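Long-range contact in glucanase (Klebsiella pneumoniae, PDB 5GY3), which probably hydrolyses internal beta-1,4-glucosidic bonds in cellulose and related beta-glucans, as a family 8 glycoside hydrolase: residues A[148-160]-A[170-184]. Numbering follows the deposited sequence.
Sequences LNPSYFIFPAWRA and WRTLQTDGQALLGQM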
loop_
_atom_site.group_PDB
_atom_site.type_symbol
_atom_site.label_atom_id
_atom_site.label_comp_id
_atom_site.label_asym_id
_atom_site.label_seq_id
_atom_site.Cartn_x
_atom_site.Cartn_y
_atom_site.Cartn_z
ATOM N N LEU A 148 4.638 -11.944 -6.774
ATOM C CA LEU A 148 4.393 -11.184 -5.559
ATOM C C LEU A 148 4.622 -9.703 -5.824
ATOM O O LEU A 148 5.306 -9.314 -6.775
ATOM C CB LEU A 148 5.317 -11.654 -4.436
ATOM C CG LEU A 148 5.292 -13.146 -4.105
ATOM C CD1 LEU A 148 6.305 -13.432 -3.005
ATOM C CD2 LEU A 148 3.882 -13.537 -3.672
ATOM N N ASN A 149 4.042 -8.873 -4.967
ATOM C CA ASN A 149 4.265 -7.432 -5.017
ATOM C C ASN A 149 4.713 -7.023 -3.617
ATOM O O ASN A 149 3.885 -6.960 -2.692
ATOM C CB ASN A 149 3.004 -6.695 -5.453
ATOM C CG ASN A 149 3.260 -5.226 -5.716
ATOM O OD1 ASN A 149 3.973 -4.565 -4.956
ATOM N ND2 ASN A 149 2.698 -4.709 -6.804
ATOM N N PRO A 150 6.011 -6.804 -3.398
ATOM C CA PRO A 150 6.464 -6.512 -2.031
ATOM C C PRO A 150 5.911 -5.220 -1.468
ATOM O O PRO A 150 5.927 -5.053 -0.242
ATOM C CB PRO A 150 7.999 -6.462 -2.155
ATOM C CG PRO A 150 8.276 -6.261 -3.620
ATOM C CD PRO A 150 7.145 -7.015 -4.317
ATOM N N SER A 151 5.402 -4.312 -2.308
ATOM C CA SER A 151 4.721 -3.127 -1.794
ATOM C C SER A 151 3.359 -3.453 -1.187
ATOM O O SER A 151 2.731 -2.563 -0.607
ATOM C CB SER A 151 4.566 -2.077 -2.897
ATOM O OG SER A 151 3.428 -2.297 -3.705
ATOM N N TYR A 152 2.893 -4.700 -1.302
ATOM C CA TYR A 152 1.714 -5.161 -0.570
ATOM C C TYR A 152 2.069 -5.760 0.792
ATOM O O TYR A 152 1.165 -6.193 1.523
ATOM C CB TYR A 152 0.925 -6.211 -1.373
ATOM C CG TYR A 152 0.299 -5.773 -2.687
ATOM C CD1 TYR A 152 0.712 -4.623 -3.348
ATOM C CD2 TYR A 152 -0.712 -6.532 -3.266
ATOM C CE1 TYR A 152 0.139 -4.234 -4.558
ATOM C CE2 TYR A 152 -1.290 -6.158 -4.482
ATOM C CZ TYR A 152 -0.858 -5.010 -5.117
ATOM O OH TYR A 152 -1.413 -4.619 -6.307
ATOM N N PHE A 153 3.353 -5.804 1.155
ATOM C CA PHE A 153 3.757 -6.234 2.503
ATOM C C PHE A 153 3.630 -5.030 3.438
ATOM O O PHE A 153 4.605 -4.348 3.761
ATOM C CB PHE A 153 5.194 -6.756 2.544
ATOM C CG PHE A 153 5.507 -7.915 1.618
ATOM C CD1 PHE A 153 4.532 -8.570 0.879
ATOM C CD2 PHE A 153 6.826 -8.346 1.506
ATOM C CE1 PHE A 153 4.877 -9.632 0.025
ATOM C CE2 PHE A 153 7.174 -9.407 0.666
ATOM C CZ PHE A 153 6.196 -10.042 -0.072
ATOM N N ILE A 154 2.409 -4.766 3.895
ATOM C CA ILE A 154 2.127 -3.512 4.632
ATOM C C ILE A 154 2.460 -3.780 6.097
ATOM O O ILE A 154 1.596 -4.020 6.946
ATOM C CB ILE A 154 0.700 -3.021 4.407
ATOM C CG1 ILE A 154 0.443 -2.923 2.896
ATOM C CG2 ILE A 154 0.528 -1.638 5.058
ATOM C CD1 ILE A 154 -0.931 -2.395 2.518
ATOM N N PHE A 155 3.753 -3.696 6.404
ATOM C CA PHE A 155 4.251 -4.056 7.730
ATOM C C PHE A 155 3.542 -3.351 8.885
ATOM O O PHE A 155 3.227 -4.030 9.874
ATOM C CB PHE A 155 5.765 -3.799 7.790
ATOM C CG PHE A 155 6.534 -4.536 6.736
ATOM C CD1 PHE A 155 6.643 -5.919 6.783
ATOM C CD2 PHE A 155 7.130 -3.847 5.692
ATOM C CE1 PHE A 155 7.355 -6.614 5.800
ATOM C CE2 PHE A 155 7.836 -4.535 4.701
ATOM C CZ PHE A 155 7.952 -5.915 4.768
ATOM N N PRO A 156 3.252 -2.044 8.846
ATOM C CA PRO A 156 2.596 -1.441 10.020
ATOM C C PRO A 156 1.166 -1.929 10.221
ATOM O O PRO A 156 0.698 -2.013 11.370
ATOM C CB PRO A 156 2.659 0.065 9.724
ATOM C CG PRO A 156 2.722 0.145 8.220
ATOM C CD PRO A 156 3.581 -1.027 7.825
ATOM N N ALA A 157 0.460 -2.252 9.137
ATOM C CA ALA A 157 -0.857 -2.856 9.265
ATOM C C ALA A 157 -0.765 -4.241 9.888
ATOM O O ALA A 157 -1.555 -4.585 10.774
ATOM C CB ALA A 157 -1.533 -2.927 7.904
ATOM N N TRP A 158 0.188 -5.061 9.424
ATOM C CA TRP A 158 0.318 -6.414 9.956
ATOM C C TRP A 158 0.614 -6.395 11.452
ATOM O O TRP A 158 0.109 -7.237 12.205
ATOM C CB TRP A 158 1.414 -7.166 9.211
ATOM C CG TRP A 158 1.109 -7.394 7.760
ATOM C CD1 TRP A 158 -0.026 -7.037 7.086
ATOM C CD2 TRP A 158 1.962 -8.030 6.802
ATOM N NE1 TRP A 158 0.064 -7.425 5.771
ATOM C CE2 TRP A 158 1.279 -8.031 5.570
ATOM C CE3 TRP A 158 3.240 -8.608 6.874
ATOM C CZ2 TRP A 158 1.824 -8.593 4.412
ATOM C CZ3 TRP A 158 3.788 -9.159 5.723
ATOM C CH2 TRP A 158 3.080 -9.150 4.509
ATOM N N ARG A 159 1.442 -5.447 11.899
ATOM C CA ARG A 159 1.731 -5.351 13.327
ATOM C C ARG A 159 0.466 -4.992 14.099
ATOM O O ARG A 159 0.185 -5.577 15.150
ATOM C CB ARG A 159 2.847 -4.323 13.574
ATOM C CG ARG A 159 3.224 -4.129 15.042
ATOM C CD ARG A 159 3.452 -2.671 15.381
ATOM N NE ARG A 159 2.604 -1.790 14.534
ATOM C CZ ARG A 159 1.505 -1.178 14.945
ATOM N NH1 ARG A 159 1.121 -1.341 16.193
ATOM N NH2 ARG A 159 0.836 -0.410 14.112
ATOM N N ALA A 160 -0.332 -4.059 13.567
ATOM C CA ALA A 160 -1.597 -3.708 14.204
ATOM C C ALA A 160 -2.539 -4.901 14.258
ATOM O O ALA A 160 -3.194 -5.133 15.283
ATOM C CB ALA A 160 -2.264 -2.548 13.459
ATOM N N TRP A 170 -0.035 -13.526 12.155
ATOM C CA TRP A 170 0.363 -12.233 11.600
ATOM C C TRP A 170 1.826 -11.942 11.898
ATOM O O TRP A 170 2.535 -11.359 11.065
ATOM C CB TRP A 170 -0.532 -11.111 12.140
ATOM C CG TRP A 170 -1.871 -11.069 11.464
ATOM C CD1 TRP A 170 -3.093 -11.377 12.023
ATOM C CD2 TRP A 170 -2.128 -10.752 10.093
ATOM N NE1 TRP A 170 -4.092 -11.255 11.074
ATOM C CE2 TRP A 170 -3.526 -10.868 9.886
ATOM C CE3 TRP A 170 -1.313 -10.372 9.018
ATOM C CZ2 TRP A 170 -4.122 -10.619 8.648
ATOM C CZ3 TRP A 170 -1.919 -10.112 7.783
ATOM C CH2 TRP A 170 -3.302 -10.253 7.610
ATOM N N ARG A 171 2.296 -12.343 13.079
ATOM C CA ARG A 171 3.705 -12.154 13.404
ATOM C C ARG A 171 4.596 -12.991 12.491
ATOM O O ARG A 171 5.645 -12.520 12.032
ATOM C CB ARG A 171 3.959 -12.502 14.871
ATOM C CG ARG A 171 3.562 -11.404 15.823
ATOM C CD ARG A 171 4.329 -11.536 17.128
ATOM N NE ARG A 171 3.927 -10.527 18.096
ATOM C CZ ARG A 171 4.295 -10.542 19.372
ATOM N NH1 ARG A 171 5.075 -11.515 19.831
ATOM N NH2 ARG A 171 3.875 -9.591 20.190
ATOM N N THR A 172 4.188 -14.230 12.210
ATOM C CA THR A 172 4.950 -15.056 11.278
ATOM C C THR A 172 4.966 -14.442 9.885
ATOM O O THR A 172 6.005 -14.434 9.213
ATOM C CB THR A 172 4.368 -16.467 11.244
ATOM O OG1 THR A 172 4.662 -17.126 12.484
ATOM C CG2 THR A 172 4.951 -17.278 10.070
ATOM N N LEU A 173 3.820 -13.933 9.429
ATOM C CA LEU A 173 3.777 -13.293 8.114
ATOM C C LEU A 173 4.715 -12.096 8.071
ATOM O O LEU A 173 5.446 -11.893 7.089
ATOM C CB LEU A 173 2.341 -12.870 7.770
ATOM C CG LEU A 173 2.110 -12.501 6.295
ATOM C CD1 LEU A 173 2.119 -13.759 5.399
ATOM C CD2 LEU A 173 0.833 -11.687 6.097
ATOM N N GLN A 174 4.732 -11.305 9.140
ATOM C CA GLN A 174 5.650 -10.171 9.186
ATOM C C GLN A 174 7.103 -10.630 9.176
ATOM O O GLN A 174 7.927 -10.076 8.439
ATOM C CB GLN A 174 5.361 -9.306 10.408
ATOM C CG GLN A 174 6.431 -8.269 10.630
ATOM C CD GLN A 174 5.890 -6.988 11.189
ATOM O OE1 GLN A 174 6.377 -5.901 10.855
ATOM N NE2 GLN A 174 4.880 -7.098 12.055
ATOM N N THR A 175 7.437 -11.644 9.983
ATOM C CA THR A 175 8.793 -12.183 9.992
ATOM C C THR A 175 9.202 -12.673 8.611
ATOM O O THR A 175 10.305 -12.386 8.134
ATOM C CB THR A 175 8.881 -13.330 10.996
ATOM O OG1 THR A 175 8.741 -12.812 12.325
ATOM C CG2 THR A 175 10.211 -14.053 10.851
ATOM N N ASP A 176 8.319 -13.434 7.963
ATOM C CA ASP A 176 8.640 -14.001 6.662
ATOM C C ASP A 176 8.714 -12.922 5.587
ATOM O O ASP A 176 9.517 -13.026 4.650
ATOM C CB ASP A 176 7.603 -15.067 6.307
ATOM C CG ASP A 176 7.821 -16.384 7.077
ATOM O OD1 ASP A 176 8.900 -16.542 7.684
ATOM O OD2 ASP A 176 6.926 -17.267 7.060
ATOM N N GLY A 177 7.869 -11.891 5.691
ATOM C CA GLY A 177 7.861 -10.850 4.675
ATOM C C GLY A 177 9.083 -9.954 4.758
ATOM O O GLY A 177 9.660 -9.571 3.733
ATOM N N GLN A 178 9.507 -9.625 5.976
ATOM C CA GLN A 178 10.778 -8.929 6.127
ATOM C C GLN A 178 11.934 -9.783 5.614
ATOM O O GLN A 178 12.819 -9.284 4.914
ATOM C CB GLN A 178 10.982 -8.535 7.585
ATOM C CG GLN A 178 9.959 -7.519 8.054
ATOM C CD GLN A 178 10.268 -6.977 9.427
ATOM O OE1 GLN A 178 11.406 -7.028 9.887
ATOM N NE2 GLN A 178 9.249 -6.454 10.093
ATOM N N ALA A 179 11.925 -11.085 5.918
ATOM C CA ALA A 179 13.014 -11.940 5.455
ATOM C C ALA A 179 13.040 -12.030 3.934
ATOM O O ALA A 179 14.115 -11.960 3.326
ATOM C CB ALA A 179 12.904 -13.337 6.067
ATOM N N LEU A 180 11.876 -12.187 3.297
ATOM C CA LEU A 180 11.853 -12.254 1.837
ATOM C C LEU A 180 12.322 -10.938 1.226
ATOM O O LEU A 180 13.168 -10.928 0.325
ATOM C CB LEU A 180 10.452 -12.619 1.340
ATOM C CG LEU A 180 10.075 -14.099 1.449
ATOM C CD1 LEU A 180 8.569 -14.267 1.264
ATOM C CD2 LEU A 180 10.874 -14.970 0.432
ATOM N N LEU A 181 11.791 -9.814 1.725
ATOM C CA LEU A 181 12.217 -8.513 1.215
ATOM C C LEU A 181 13.722 -8.331 1.364
ATOM O O LEU A 181 14.378 -7.770 0.473
ATOM C CB LEU A 181 11.445 -7.398 1.928
ATOM C CG LEU A 181 11.770 -5.935 1.589
ATOM C CD1 LEU A 181 11.591 -5.673 0.094
ATOM C CD2 LEU A 181 10.924 -4.965 2.422
ATOM N N GLY A 182 14.289 -8.815 2.479
ATOM C CA GLY A 182 15.730 -8.711 2.685
ATOM C C GLY A 182 16.528 -9.470 1.647
ATOM O O GLY A 182 17.672 -9.108 1.345
ATOM N N GLN A 183 15.931 -10.505 1.059
ATOM C CA GLN A 183 16.587 -11.278 0.019
ATOM C C GLN A 183 16.371 -10.709 -1.373
ATOM O O GLN A 183 17.036 -11.155 -2.305
ATOM C CB GLN A 183 16.105 -12.736 0.068
ATOM C CG GLN A 183 16.448 -13.427 1.382
ATOM C CD GLN A 183 15.660 -14.713 1.589
ATOM O OE1 GLN A 183 15.092 -15.253 0.647
ATOM N NE2 GLN A 183 15.622 -15.205 2.829
ATOM N N MET A 184 15.470 -9.737 -1.535
ATOM C CA MET A 184 15.222 -9.157 -2.846
ATOM C C MET A 184 16.250 -8.073 -3.155
ATOM O O MET A 184 16.913 -7.534 -2.262
ATOM C CB MET A 184 13.814 -8.567 -2.911
ATOM C CG MET A 184 12.692 -9.566 -2.656
ATOM S SD MET A 184 11.106 -8.704 -2.646
ATOM C CE MET A 184 9.988 -10.049 -2.241
HETATM O O HOH W 1 3.013 -8.670 12.687
#
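One water lies between Trp158 O, Trp170 O and Gln174 NE2, donating weakly to the two carbonyls; its 2.5 Å approach to Gln174 NE2 is too short to be taken at face value and leaves that bond doubtful. With Gln174 CG anti to the backbone N (chi1 170°) and the chain bent at chi2, the amide swings over to the other helix, where OE1 lies 3.8 Å from Phe155 CB and also accepts a weak bond from Gln178 NE2. Most of the remaining contact is made by aromatic rings and aliphatic carbons. Leu173 CD2 stands 3.5 Å from the centroid of the Trp158 six-membered ring and only 7° off its normal, a CH-pi contact over one face, while Ile154 N sits above the opposite face, toward the rim. Trp170 meets the indole obliquely, its CZ3 3.7 Å from Trp158 CD1. Phe155 is a knob in the hole formed by Gln174, Gly177, Gln178 and Leu181; its CE1 comes 3.6 Å from Gln178 CG, and Gly177 C lies at the ring edge. Ahead of helix 155-164, Pro150 CB lies 3.9 Å from Met184 SD. The axes of segments 155-160 and 170-183 run nearly antiparallel (156°), 9.1 Å apart at closest, a helical hairpin consistent with the (alpha/alpha)6 barrel of family 8 hydrolases. Helix 220-228 packs against Phe155 and Leu181, strand 130-133 against Trp158 and Leu180, and helix 86-103, which bears the predicted nucleophile Asp87, against Pro156 and Ala157.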